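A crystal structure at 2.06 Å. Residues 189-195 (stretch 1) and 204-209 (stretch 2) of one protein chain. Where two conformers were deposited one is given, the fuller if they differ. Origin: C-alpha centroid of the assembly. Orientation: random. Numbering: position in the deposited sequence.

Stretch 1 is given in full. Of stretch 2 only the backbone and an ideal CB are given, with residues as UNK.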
# COMPACT_ATOMS: atom_id res chain seq x y z
N PRO A 189 2.74 -9.30 -14.12
CA PRO A 189 2.43 -9.82 -15.47
C PRO A 189 3.68 -9.96 -16.35
O PRO A 189 3.71 -10.78 -17.27
CB PRO A 189 1.46 -8.77 -16.05
CG PRO A 189 1.78 -7.50 -15.32
CD PRO A 189 2.19 -7.93 -13.92
N GLN A 190 4.71 -9.18 -16.04
CA GLN A 190 5.97 -9.23 -16.78
C GLN A 190 6.70 -10.57 -16.60
O GLN A 190 7.41 -11.03 -17.49
CB GLN A 190 6.87 -8.03 -16.41
CG GLN A 190 7.43 -7.99 -14.96
CD GLN A 190 6.50 -7.28 -14.01
OE1 GLN A 190 5.29 -7.31 -14.18
NE2 GLN A 190 7.06 -6.62 -13.00
N PHE A 191 6.52 -11.22 -15.45
CA PHE A 191 7.06 -12.58 -15.28
C PHE A 191 6.59 -13.50 -16.40
O PHE A 191 7.40 -14.24 -17.01
CB PHE A 191 6.66 -13.24 -13.95
CG PHE A 191 7.29 -12.60 -12.73
CD1 PHE A 191 8.22 -11.57 -12.84
CD2 PHE A 191 6.95 -13.06 -11.46
CE1 PHE A 191 8.78 -10.98 -11.70
CE2 PHE A 191 7.51 -12.49 -10.31
CZ PHE A 191 8.42 -11.45 -10.43
N VAL A 192 5.29 -13.48 -16.64
CA VAL A 192 4.66 -14.41 -17.58
C VAL A 192 4.99 -14.00 -19.04
O VAL A 192 5.25 -14.86 -19.89
CB VAL A 192 3.12 -14.48 -17.36
CG1 VAL A 192 2.43 -15.41 -18.39
CG2 VAL A 192 2.82 -14.92 -15.91
N ALA A 193 4.92 -12.70 -19.31
CA ALA A 193 5.24 -12.12 -20.62
C ALA A 193 6.68 -12.51 -21.01
O ALA A 193 6.92 -13.07 -22.05
CB ALA A 193 5.08 -10.54 -20.58
N ASN A 194 7.61 -12.29 -20.10
CA ASN A 194 9.00 -12.62 -20.36
C ASN A 194 9.28 -14.10 -20.48
O ASN A 194 10.07 -14.50 -21.34
CB ASN A 194 9.89 -11.94 -19.33
CG ASN A 194 9.89 -10.42 -19.51
OD1 ASN A 194 9.87 -9.68 -18.55
ND2 ASN A 194 9.92 -9.97 -20.73
N GLU A 195 8.59 -14.93 -19.68
CA GLU A 195 8.69 -16.37 -19.80
C GLU A 195 8.24 -16.82 -21.19
O GLU A 195 8.81 -17.75 -21.80
CB GLU A 195 7.79 -17.06 -18.75
CG GLU A 195 7.98 -18.57 -18.69
CD GLU A 195 7.16 -19.30 -17.59
OE1 GLU A 195 6.44 -18.65 -16.81
OE2 GLU A 195 7.23 -20.55 -17.53
N UNK A 204 13.49 -15.55 -19.01
CA UNK A 204 12.59 -14.40 -18.99
C UNK A 204 13.07 -13.34 -18.01
O UNK A 204 13.11 -12.15 -18.34
CB UNK A 204 11.17 -14.84 -18.63
N UNK A 205 13.44 -13.77 -16.81
CA UNK A 205 14.00 -12.82 -15.81
C UNK A 205 15.34 -12.25 -16.26
O UNK A 205 15.71 -11.14 -15.86
CB UNK A 205 14.17 -13.51 -14.46
N UNK A 206 16.08 -13.02 -17.05
CA UNK A 206 17.34 -12.53 -17.57
C UNK A 206 17.17 -11.41 -18.60
O UNK A 206 18.02 -10.53 -18.65
CB UNK A 206 18.12 -13.69 -18.19
N UNK A 207 16.10 -11.42 -19.40
CA UNK A 207 15.75 -10.27 -20.25
C UNK A 207 15.58 -8.99 -19.42
O UNK A 207 15.85 -7.90 -19.91
CB UNK A 207 14.46 -10.56 -21.03
N UNK A 208 15.10 -9.13 -18.17
CA UNK A 208 14.81 -8.00 -17.26
C UNK A 208 16.00 -7.51 -16.42
O UNK A 208 15.81 -6.66 -15.55
CB UNK A 208 13.68 -8.41 -16.31
N UNK A 209 17.21 -8.05 -16.61
CA UNK A 209 18.34 -7.67 -15.75
C UNK A 209 18.75 -6.23 -15.98
O UNK A 209 18.70 -5.76 -17.12
CB UNK A 209 19.54 -8.59 -16.00

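Stretch 1 is helical, and it offers the second stretch a side made of Gln190, Phe191 and Asn194. Asn194 lies closest, its CA only 4.2 Å from the CA of position 204, so the tightest constraint falls at the start of stretch 2.

At position 204 the backbone is helical and CA-to-CB points toward stretch 1, but there is no room for a beta carbon. An ideal CB would lie 2.7 Å from Asn194 C and 2.8 Å from Glu195 N, both clashes with backbone that no choice of rotamer could relieve. Only a residue without a CB fits, and the residue is Gly204. Its bare CA comes within 4.1 Å of Glu195 N, while Asn194 CB packs 3.4 Å from Gly204 O.

Position 205, also helical, directs its CB sideways, with nothing of stretch 1 within 5.5 Å of it. A short side chain would leave the Phe191 ring untouched from here; a long, flexible apolar one could bend back to it, and leucine or methionine would be reasonable. The residue is Met205, as selenomethionine. With all three chi angles in m, the chain curls round so that SE sits 4.3 Å from the centroid of the Phe191 ring in an oblique sulfur-aromatic type of contact, and CE reaches 3.6 Å from Phe191 CE1.

Position 206 is helical and out of reach of stretch 1, which therefore sets no preference; a polar or charged residue is as acceptable as any. It is Arg206.

At position 207 CA-to-CB points toward stretch 1, yet the ideal CB is 4.6 Å from Asn194 ND2. This leaves space for a medium-sized side chain, whether apolar or a polar one able to meet the amide. Leu207 takes the apolar option, its CD1 lying 4.0 Å from Asn194 ND2, a packing contact.

Position 208 has left the helix, with phi/psi of -87/5°, and its CB again points toward stretch 1, 4.6 Å from Asn194 OD1. A donor could exploit that oxygen, but a long apolar chain could pass it and extend toward Gln190 and Phe191. Met208, again selenomethionine, does the latter: CG lies 3.1 Å from Asn194 OD1, SE lies 4.5 Å from Phe191 CD1 at the ring edge, and CE packs 3.7 Å from Gln190 CG.

Position 209 is out of reach, so many residues would serve. Arg209 turns back on its own stretch, where NE donates a hydrogen bond to Arg206 O at 2.9 Å.

Stretch 2, residues 204-209: GMRLMR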
# COMPACT_ATOMS: atom_id res chain seq x y z
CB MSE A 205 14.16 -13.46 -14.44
CG MSE A 205 12.89 -14.04 -13.86
SE MSE A 205 11.42 -12.76 -13.89
CE MSE A 205 12.17 -11.42 -12.72
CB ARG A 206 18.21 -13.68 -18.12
CG ARG A 206 18.90 -14.46 -16.99
CD ARG A 206 19.18 -15.88 -17.38
NE ARG A 206 20.26 -16.08 -18.35
CZ ARG A 206 21.56 -16.10 -18.04
NH1 ARG A 206 21.98 -15.86 -16.80
NH2 ARG A 206 22.46 -16.36 -18.99
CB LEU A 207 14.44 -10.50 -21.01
CG LEU A 207 14.37 -11.57 -22.09
CD1 LEU A 207 13.04 -11.44 -22.74
CD2 LEU A 207 15.52 -11.44 -23.10
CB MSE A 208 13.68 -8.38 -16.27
CG MSE A 208 12.32 -8.69 -16.90
SE MSE A 208 10.91 -9.26 -15.60
CE MSE A 208 11.05 -7.66 -14.39
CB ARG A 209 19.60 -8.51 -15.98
CG ARG A 209 19.68 -9.79 -15.16
CD ARG A 209 20.73 -10.70 -15.75
NE ARG A 209 20.51 -10.79 -17.20
CZ ARG A 209 21.36 -11.34 -18.07
NH1 ARG A 209 22.50 -11.89 -17.67
NH2 ARG A 209 21.04 -11.35 -19.36
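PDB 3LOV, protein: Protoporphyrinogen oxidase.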